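Local coordinates for DUF5751 domain-containing protein (Sulfolobus tokodaii, PDB 2RBG) that is of unknown function, an archaeal member of the DUF5751 family with a Rossmann-like fold whose parallel sheet is flanked by helices, at residues F21-L26 / K119-K124; T37-T42 / D76-N81. All coordinates share one frame; numbering follows the deposited sequence.

Contact 1. Residues F21-L26 / K119-K124; sequences FRKIFL and KDFCRK
Lys23 in helix 17-31 and Phe121 at the end of strand 117-121 are the nearest backbone positions here, their CA atoms 9.1 Å apart; the backbones do not meet, and the long Lys23 chain and the Phe121 ring span the gap. The helix packs on a parallel sheet of strand order 3-2-1-4-5, a Rossmann-like arrangement, in which 117-121 is the outermost strand within this chain. Lys23 runs extended through chi2 and chi3 to bring CE over the ring, and a bend at chi4 (-62°) keeps NZ over the same face; the two side chains cross at about a right angle. Lys23 CE sits 4.0 Å from the centroid of Phe121, a CH-pi contact, and Lys23 NZ makes a cation-pi contact 4.5 Å from that Phe121 centroid. Lysine suits the place because its CE packs on the ring while its ammonium reaches Asp76 of the second subunit in a salt bridge, a carboxylate that Lys119, its NZ 5.4 Å from Lys23 NZ, probably shares as compensating charge. Phenylalanine suits position 121 because its flat ring offers a face to Lys23 and also packs on Tyr93 of strand 89-94 and Ile77 of the second subunit. An alanine in place of Phe121 is likely to leave the Lys23 end without its flat support and freer to turn from the subunit interface. Past the strand, Asp120 shapes the turn with an Asx motif: its OD1 accepts from Arg123 N at 2.9 Å. Asp120 OD2 takes a salt bridge from Arg123 NE at 2.8 Å, approached from above the carboxylate plane.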
ATOM      1  N   PHE A  21      -4.607 -13.498  -4.891  1.00 10.83           N
ATOM      2  CA  PHE A  21      -5.975 -13.827  -4.518  1.00 10.37           C
ATOM      3  C   PHE A  21      -6.111 -13.974  -3.012  1.00  9.86           C
ATOM      4  O   PHE A  21      -7.200 -13.815  -2.456  1.00 10.68           O
ATOM      5  CB  PHE A  21      -6.467 -15.080  -5.245  1.00 10.02           C
ATOM      6  CG  PHE A  21      -7.200 -14.768  -6.519  1.00  9.94           C
ATOM      7  CD1 PHE A  21      -6.503 -14.382  -7.660  1.00 10.87           C
ATOM      8  CD2 PHE A  21      -8.592 -14.766  -6.550  1.00 11.58           C
ATOM      9  CE1 PHE A  21      -7.181 -13.992  -8.815  1.00 10.52           C
ATOM     10  CE2 PHE A  21      -9.285 -14.377  -7.704  1.00 12.43           C
ATOM     11  CZ  PHE A  21      -8.577 -13.988  -8.837  1.00 11.64           C
ATOM     12  N   ARG A  22      -5.001 -14.265  -2.348  1.00 10.63           N
ATOM     13  CA  ARG A  22      -5.020 -14.374  -0.900  1.00 12.46           C
ATOM     14  C   ARG A  22      -5.286 -12.961  -0.373  1.00 12.16           C
ATOM     15  O   ARG A  22      -6.025 -12.773   0.594  1.00 12.50           O
ATOM     16  CB  ARG A  22      -3.677 -14.903  -0.385  1.00 12.81           C
ATOM     17  CG  ARG A  22      -3.612 -15.047   1.129  1.00 17.97           C
ATOM     18  CD  ARG A  22      -2.297 -15.661   1.603  1.00 15.56           C
ATOM     19  NE  ARG A  22      -2.193 -17.093   1.321  1.00 15.48           N
ATOM     20  CZ  ARG A  22      -1.216 -17.867   1.790  1.00 17.00           C
ATOM     21  NH1 ARG A  22      -0.268 -17.343   2.557  1.00 13.10           N
ATOM     22  NH2 ARG A  22      -1.185 -19.162   1.499  1.00 16.86           N
ATOM     23  N   LYS A  23      -4.693 -11.965  -1.027  1.00  9.11           N
ATOM     24  CA  LYS A  23      -4.883 -10.572  -0.630  1.00  8.13           C
ATOM     25  C   LYS A  23      -6.318 -10.130  -0.898  1.00  8.65           C
ATOM     26  O   LYS A  23      -6.943  -9.467  -0.073  1.00 11.79           O
ATOM     27  CB  LYS A  23      -3.938  -9.649  -1.407  1.00 10.36           C
ATOM     28  CG  LYS A  23      -2.459  -9.808  -1.091  1.00 10.87           C
ATOM     29  CD  LYS A  23      -1.642  -8.753  -1.838  1.00 14.62           C
ATOM     30  CE  LYS A  23      -0.193  -8.746  -1.388  1.00 23.04           C
ATOM     31  NZ  LYS A  23      -0.074  -8.392   0.055  1.00 16.09           N
ATOM     32  N   ILE A  24      -6.836 -10.495  -2.067  1.00  7.43           N
ATOM     33  CA  ILE A  24      -8.192 -10.119  -2.437  1.00  6.12           C
ATOM     34  C   ILE A  24      -9.209 -10.469  -1.359  1.00  8.47           C
ATOM     35  O   ILE A  24     -10.003  -9.627  -0.952  1.00  9.39           O
ATOM     36  CB  ILE A  24      -8.609 -10.796  -3.762  1.00  6.49           C
ATOM     37  CG1 ILE A  24      -7.812 -10.179  -4.917  1.00  5.04           C
ATOM     38  CG2 ILE A  24     -10.117 -10.633  -3.990  1.00  7.14           C
ATOM     39  CD1 ILE A  24      -7.999 -10.880  -6.246  1.00  5.89           C
ATOM     40  N   PHE A  25      -9.187 -11.708  -0.885  1.00  8.27           N
ATOM     41  CA  PHE A  25     -10.157 -12.105   0.125  1.00 10.11           C
ATOM     42  C   PHE A  25      -9.921 -11.475   1.494  1.00  8.55           C
ATOM     43  O   PHE A  25     -10.870 -11.254   2.245  1.00  9.67           O
ATOM     44  CB  PHE A  25     -10.238 -13.632   0.190  1.00  9.31           C
ATOM     45  CG  PHE A  25     -10.930 -14.234  -1.008  1.00 11.97           C
ATOM     46  CD1 PHE A  25     -12.292 -14.015  -1.220  1.00 13.37           C
ATOM     47  CD2 PHE A  25     -10.214 -14.954  -1.956  1.00 12.47           C
ATOM     48  CE1 PHE A  25     -12.927 -14.501  -2.363  1.00 12.22           C
ATOM     49  CE2 PHE A  25     -10.838 -15.445  -3.105  1.00 15.03           C
ATOM     50  CZ  PHE A  25     -12.199 -15.216  -3.307  1.00 13.24           C
ATOM     51  N   LEU A  26      -8.668 -11.169   1.819  1.00  8.53           N
ATOM     52  CA  LEU A  26      -8.373 -10.510   3.086  1.00 10.27           C
ATOM     53  C   LEU A  26      -9.058  -9.142   3.046  1.00  7.43           C
ATOM     54  O   LEU A  26      -9.710  -8.725   4.002  1.00  8.43           O
ATOM     55  CB  LEU A  26      -6.864 -10.301   3.257  1.00 12.37           C
ATOM     56  CG  LEU A  26      -6.080 -11.216   4.201  1.00 23.05           C
ATOM     57  CD1 LEU A  26      -6.098 -12.618   3.673  1.00 28.50           C
ATOM     58  CD2 LEU A  26      -4.647 -10.729   4.320  1.00 23.45           C
ATOM     59  N   LYS A 119      -8.631  -0.532  -1.169  1.00  9.94           N
ATOM     60  CA  LYS A 119      -7.227  -0.920  -1.147  1.00  8.83           C
ATOM     61  C   LYS A 119      -6.712  -0.942  -2.572  1.00 12.00           C
ATOM     62  O   LYS A 119      -7.381  -1.441  -3.475  1.00  9.96           O
ATOM     63  CB  LYS A 119      -7.056  -2.311  -0.521  1.00 10.54           C
ATOM     64  CG  LYS A 119      -5.625  -2.877  -0.591  1.00 12.68           C
ATOM     65  CD  LYS A 119      -4.629  -2.049   0.216  1.00 12.97           C
ATOM     66  CE  LYS A 119      -3.203  -2.603   0.116  1.00  9.78           C
ATOM     67  NZ  LYS A 119      -3.037  -3.899   0.839  1.00  9.17           N
ATOM     68  N   ASP A 120      -5.528  -0.377  -2.767  1.00 11.88           N
ATOM     69  CA  ASP A 120      -4.902  -0.347  -4.076  1.00 12.15           C
ATOM     70  C   ASP A 120      -3.490  -0.897  -3.916  1.00 13.35           C
ATOM     71  O   ASP A 120      -2.605  -0.204  -3.424  1.00 13.72           O
ATOM     72  CB  ASP A 120      -4.840   1.089  -4.611  1.00 13.47           C
ATOM     73  CG  ASP A 120      -4.301   1.164  -6.033  1.00 18.79           C
ATOM     74  OD1 ASP A 120      -3.230   0.581  -6.305  1.00 19.37           O
ATOM     75  OD2 ASP A 120      -4.946   1.812  -6.882  1.00 26.90           O
ATOM     76  N   PHE A 121      -3.297  -2.160  -4.276  1.00  9.12           N
ATOM     77  CA  PHE A 121      -1.967  -2.750  -4.211  1.00  8.53           C
ATOM     78  C   PHE A 121      -1.537  -2.719  -5.664  1.00 10.99           C
ATOM     79  O   PHE A 121      -1.570  -3.737  -6.358  1.00 12.01           O
ATOM     80  CB  PHE A 121      -2.014  -4.195  -3.717  1.00  8.25           C
ATOM     81  CG  PHE A 121      -0.660  -4.759  -3.392  1.00  9.71           C
ATOM     82  CD1 PHE A 121      -0.075  -4.527  -2.151  1.00  9.45           C
ATOM     83  CD2 PHE A 121       0.048  -5.488  -4.338  1.00 13.08           C
ATOM     84  CE1 PHE A 121       1.197  -5.011  -1.860  1.00 10.63           C
ATOM     85  CE2 PHE A 121       1.324  -5.977  -4.058  1.00 11.99           C
ATOM     86  CZ  PHE A 121       1.899  -5.737  -2.814  1.00 12.89           C
ATOM     87  N   CYS A 122      -1.149  -1.537  -6.129  1.00 12.06           N
ATOM     88  CA  CYS A 122      -0.766  -1.387  -7.519  1.00 13.91           C
ATOM     89  C   CYS A 122      -0.031  -0.089  -7.837  1.00 15.31           C
ATOM     90  O   CYS A 122       1.181  -0.088  -8.053  1.00 15.62           O
ATOM     91  CB  CYS A 122      -2.026  -1.495  -8.386  1.00 13.84           C
ATOM     92  SG  CYS A 122      -1.758  -1.220 -10.163  1.00 13.88           S
ATOM     93  N   ARG A 123      -0.765   1.017  -7.854  1.00 16.09           N
ATOM     94  CA  ARG A 123      -0.180   2.310  -8.192  1.00 18.40           C
ATOM     95  C   ARG A 123       0.975   2.819  -7.330  1.00 17.94           C
ATOM     96  O   ARG A 123       1.847   3.525  -7.836  1.00 17.65           O
ATOM     97  CB  ARG A 123      -1.290   3.359  -8.281  1.00 19.65           C
ATOM     98  CG  ARG A 123      -2.191   3.136  -9.497  1.00 28.18           C
ATOM     99  CD  ARG A 123      -3.321   4.144  -9.579  1.00 29.84           C
ATOM    100  NE  ARG A 123      -4.263   3.993  -8.476  1.00 32.33           N
ATOM    101  CZ  ARG A 123      -5.330   4.762  -8.294  1.00 29.90           C
ATOM    102  NH1 ARG A 123      -5.596   5.742  -9.147  1.00 27.70           N
ATOM    103  NH2 ARG A 123      -6.131   4.553  -7.259  1.00 29.83           N
ATOM    104  N   LYS A 124       1.003   2.465  -6.047  1.00 13.84           N
ATOM    105  CA  LYS A 124       2.095   2.917  -5.186  1.00 12.49           C
ATOM    106  C   LYS A 124       3.316   1.993  -5.244  1.00 10.77           C
ATOM    107  O   LYS A 124       4.321   2.254  -4.585  1.00 12.23           O
ATOM    108  CB  LYS A 124       1.629   3.055  -3.728  1.00 15.02           C
ATOM    109  CG  LYS A 124       0.779   4.297  -3.433  1.00 17.86           C
ATOM    110  CD  LYS A 124       0.437   4.385  -1.945  1.00 21.21           C
ATOM    111  CE  LYS A 124      -0.361   5.642  -1.604  1.00 24.54           C
ATOM    112  NZ  LYS A 124      -0.629   5.757  -0.131  1.00 21.46           N
TER

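Contact 2. Residues T37-T42 / D76-N81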
ATOM      1  N   THR A  37     -17.330  -8.894  -7.182  1.00  8.09           N
ATOM      2  CA  THR A  37     -17.333  -9.289  -8.582  1.00  8.90           C
ATOM      3  C   THR A  37     -15.894  -9.040  -9.015  1.00  9.34           C
ATOM      4  O   THR A  37     -15.432  -7.897  -9.081  1.00 10.35           O
ATOM      5  CB  THR A  37     -18.347  -8.456  -9.410  1.00 16.76           C
ATOM      6  OG1 THR A  37     -18.248  -8.825 -10.790  1.00 18.76           O
ATOM      7  CG2 THR A  37     -18.101  -6.966  -9.250  1.00 17.18           C
ATOM      8  N   ILE A  38     -15.184 -10.135  -9.261  1.00  8.42           N
ATOM      9  CA  ILE A  38     -13.773 -10.102  -9.625  1.00  9.46           C
ATOM     10  C   ILE A  38     -13.531 -10.095 -11.127  1.00 10.38           C
ATOM     11  O   ILE A  38     -14.015 -10.966 -11.850  1.00 11.66           O
ATOM     12  CB  ILE A  38     -13.048 -11.308  -9.005  1.00  9.91           C
ATOM     13  CG1 ILE A  38     -13.340 -11.360  -7.504  1.00 12.94           C
ATOM     14  CG2 ILE A  38     -11.550 -11.217  -9.258  1.00  9.08           C
ATOM     15  CD1 ILE A  38     -12.832 -12.609  -6.820  1.00 11.43           C
ATOM     16  N   ASN A  39     -12.761  -9.112 -11.580  1.00  6.80           N
ATOM     17  CA  ASN A  39     -12.439  -8.966 -12.995  1.00  8.56           C
ATOM     18  C   ASN A  39     -10.941  -9.101 -13.183  1.00  8.17           C
ATOM     19  O   ASN A  39     -10.164  -8.274 -12.704  1.00 12.28           O
ATOM     20  CB  ASN A  39     -12.929  -7.608 -13.489  1.00  6.67           C
ATOM     21  CG  ASN A  39     -14.437  -7.519 -13.498  1.00 11.85           C
ATOM     22  OD1 ASN A  39     -15.090  -7.907 -14.469  1.00 10.25           O
ATOM     23  ND2 ASN A  39     -15.005  -7.035 -12.404  1.00 11.82           N
ATOM     24  N   VAL A  40     -10.550 -10.151 -13.893  1.00  9.81           N
ATOM     25  CA  VAL A  40      -9.151 -10.456 -14.129  1.00 10.60           C
ATOM     26  C   VAL A  40      -8.757 -10.192 -15.574  1.00 11.33           C
ATOM     27  O   VAL A  40      -9.354 -10.740 -16.498  1.00 13.32           O
ATOM     28  CB  VAL A  40      -8.866 -11.934 -13.805  1.00 10.53           C
ATOM     29  CG1 VAL A  40      -7.368 -12.198 -13.829  1.00  9.46           C
ATOM     30  CG2 VAL A  40      -9.470 -12.294 -12.456  1.00 10.11           C
ATOM     31  N   PHE A  41      -7.748  -9.350 -15.758  1.00 10.47           N
ATOM     32  CA  PHE A  41      -7.263  -9.018 -17.090  1.00 10.56           C
ATOM     33  C   PHE A  41      -6.039  -9.891 -17.317  1.00 14.51           C
ATOM     34  O   PHE A  41      -4.948  -9.607 -16.823  1.00 12.82           O
ATOM     35  CB  PHE A  41      -6.952  -7.525 -17.130  1.00 11.18           C
ATOM     36  CG  PHE A  41      -8.153  -6.675 -16.826  1.00 13.39           C
ATOM     37  CD1 PHE A  41      -9.097  -6.402 -17.814  1.00 11.41           C
ATOM     38  CD2 PHE A  41      -8.394  -6.231 -15.528  1.00 13.82           C
ATOM     39  CE1 PHE A  41     -10.265  -5.706 -17.514  1.00 12.58           C
ATOM     40  CE2 PHE A  41      -9.561  -5.533 -15.216  1.00 16.09           C
ATOM     41  CZ  PHE A  41     -10.500  -5.272 -16.214  1.00 13.07           C
ATOM     42  N   THR A  42      -6.252 -10.975 -18.059  1.00 15.02           N
ATOM     43  CA  THR A  42      -5.205 -11.952 -18.314  1.00 14.54           C
ATOM     44  C   THR A  42      -5.475 -12.698 -19.616  1.00 15.87           C
ATOM     45  O   THR A  42      -6.558 -12.598 -20.183  1.00 14.97           O
ATOM     46  CB  THR A  42      -5.175 -12.977 -17.155  1.00 16.35           C
ATOM     47  OG1 THR A  42      -4.165 -13.962 -17.393  1.00 16.32           O
ATOM     48  CG2 THR A  42      -6.530 -13.667 -17.032  1.00 15.89           C
ATOM     49  N   ASP A  76     -12.878  -2.890 -23.170  1.00  9.91           N
ATOM     50  CA  ASP A  76     -14.068  -2.122 -23.520  1.00 12.34           C
ATOM     51  C   ASP A  76     -15.363  -2.844 -23.145  1.00  9.21           C
ATOM     52  O   ASP A  76     -16.348  -2.201 -22.783  1.00  9.36           O
ATOM     53  CB  ASP A  76     -14.057  -1.738 -25.011  1.00 14.04           C
ATOM     54  CG  ASP A  76     -13.999  -2.936 -25.948  1.00 17.54           C
ATOM     55  OD1 ASP A  76     -13.789  -4.081 -25.494  1.00 13.26           O
ATOM     56  OD2 ASP A  76     -14.155  -2.714 -27.168  1.00 15.98           O
ATOM     57  N   ILE A  77     -15.364  -4.174 -23.215  1.00  7.60           N
ATOM     58  CA  ILE A  77     -16.553  -4.943 -22.851  1.00  8.71           C
ATOM     59  C   ILE A  77     -16.729  -4.847 -21.334  1.00  9.62           C
ATOM     60  O   ILE A  77     -17.842  -4.683 -20.831  1.00  8.90           O
ATOM     61  CB  ILE A  77     -16.415  -6.429 -23.252  1.00 10.93           C
ATOM     62  CG1 ILE A  77     -16.201  -6.547 -24.766  1.00 10.71           C
ATOM     63  CG2 ILE A  77     -17.671  -7.194 -22.846  1.00 10.85           C
ATOM     64  CD1 ILE A  77     -15.857  -7.951 -25.228  1.00 12.30           C
ATOM     65  N   PHE A  78     -15.620  -4.951 -20.611  1.00  7.81           N
ATOM     66  CA  PHE A  78     -15.654  -4.843 -19.159  1.00  8.65           C
ATOM     67  C   PHE A  78     -16.275  -3.512 -18.737  1.00 11.53           C
ATOM     68  O   PHE A  78     -17.178  -3.470 -17.902  1.00 11.69           O
ATOM     69  CB  PHE A  78     -14.239  -4.943 -18.586  1.00  8.63           C
ATOM     70  CG  PHE A  78     -14.095  -4.295 -17.240  1.00 10.37           C
ATOM     71  CD1 PHE A  78     -14.694  -4.851 -16.116  1.00 13.42           C
ATOM     72  CD2 PHE A  78     -13.407  -3.092 -17.111  1.00 11.53           C
ATOM     73  CE1 PHE A  78     -14.616  -4.213 -14.879  1.00 15.39           C
ATOM     74  CE2 PHE A  78     -13.325  -2.446 -15.878  1.00 11.81           C
ATOM     75  CZ  PHE A  78     -13.930  -3.009 -14.762  1.00 14.87           C
ATOM     76  N   LEU A  79     -15.781  -2.424 -19.316  1.00 10.16           N
ATOM     77  CA  LEU A  79     -16.283  -1.100 -18.982  1.00  9.69           C
ATOM     78  C   LEU A  79     -17.754  -0.922 -19.342  1.00 10.98           C
ATOM     79  O   LEU A  79     -18.496  -0.270 -18.608  1.00 10.05           O
ATOM     80  CB  LEU A  79     -15.427  -0.031 -19.663  1.00 11.59           C
ATOM     81  CG  LEU A  79     -14.024   0.106 -19.061  1.00  9.25           C
ATOM     82  CD1 LEU A  79     -13.129   0.925 -19.977  1.00 13.42           C
ATOM     83  CD2 LEU A  79     -14.132   0.754 -17.689  1.00 12.07           C
ATOM     84  N   LYS A  80     -18.180  -1.503 -20.460  1.00 10.41           N
ATOM     85  CA  LYS A  80     -19.580  -1.390 -20.863  1.00 10.15           C
ATOM     86  C   LYS A  80     -20.463  -2.160 -19.885  1.00 10.76           C
ATOM     87  O   LYS A  80     -21.477  -1.647 -19.411  1.00 10.37           O
ATOM     88  CB  LYS A  80     -19.785  -1.929 -22.282  1.00 12.27           C
ATOM     89  CG  LYS A  80     -21.228  -1.830 -22.776  1.00 16.44           C
ATOM     90  CD  LYS A  80     -21.719  -0.389 -22.774  1.00 20.17           C
ATOM     91  CE  LYS A  80     -23.186  -0.297 -23.174  1.00 24.66           C
ATOM     92  NZ  LYS A  80     -23.662   1.120 -23.212  1.00 25.43           N
ATOM     93  N   ASN A  81     -20.072  -3.394 -19.580  1.00  8.82           N
ATOM     94  CA  ASN A  81     -20.830  -4.225 -18.653  1.00  9.52           C
ATOM     95  C   ASN A  81     -20.898  -3.591 -17.267  1.00  9.21           C
ATOM     96  O   ASN A  81     -21.863  -3.795 -16.531  1.00  8.16           O
ATOM     97  CB  ASN A  81     -20.195  -5.613 -18.544  1.00  6.26           C
ATOM     98  CG  ASN A  81     -20.401  -6.454 -19.794  1.00  9.62           C
ATOM     99  OD1 ASN A  81     -20.969  -5.991 -20.784  1.00  9.19           O
ATOM    100  ND2 ASN A  81     -19.937  -7.698 -19.750  1.00  6.70           N
TER
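Phe78 of helix 75-82 lies against Asn39 and Phe41 of strand 35-41, packing the helix onto the parallel sheet of this Rossmann-like fold. The two phenylalanines form a T-shaped pair: the edge of Phe41 points at the face of Phe78, with centroids 5.2 Å apart and planes at 85°. Phe41 CZ does the touching, 3.7 Å from Phe78 CD2, and comes down toward the rim of the ring rather than its middle. Phe41 can do this although its CB does not point at the helix, because its CG stands anti to its own carbonyl carbon (chi1 -59°) and the ring end swings nearer. The amide of Asn39 meets the other half of Phe78: its CG lies 3.6 Å from Phe78 CE1, with the amide and ring planes 60° apart. A phenylalanine suits position 78 because its CB points toward the strand and its ring is broad enough to touch Phe41 through CD2 and Asn39 through CD1 and CE1 at once.

Behind this first shell stands Trp70, at the end of strand 64-70. Its ring meets those of both Phe41 and Phe78, so the three aromatic rings gather in one cluster, both phenylalanines buried, and Ile105 of helix 99-107 packs on both phenylalanines. Trp70 NE1 donates a hydrogen bond to Asn39 OD1, which satisfies that buried oxygen and probably helps to hold the amide's rotation. Held this way, Asn39 OD1 lies 3.5 Å from Phe78 CD1, an oblique packing contact with no hydrogen bond between them.

How the contacts relate
From the N terminus, helix 17-31 supplies the first half of contact 1, and strand 35-41 follows directly with the first half of contact 2. Helix 75-82 closes the shorter loop of contact 2, and strand 117-121 closes contact 1 late in the chain, so contact 2 is nested inside contact 1. Their centres lie about 17 Å apart, yet they touch: Phe21 CE2 packs 4.1 Å from Ile38 CD1. Alternate residues of strand 35-41 serve different helices: Ile38 and Val40 pack on Phe21 of helix 17-31, while Asn39 and Phe41 meet Phe78 of helix 75-82. The second subunit brings its own copy of helix 75-82 to contact 1.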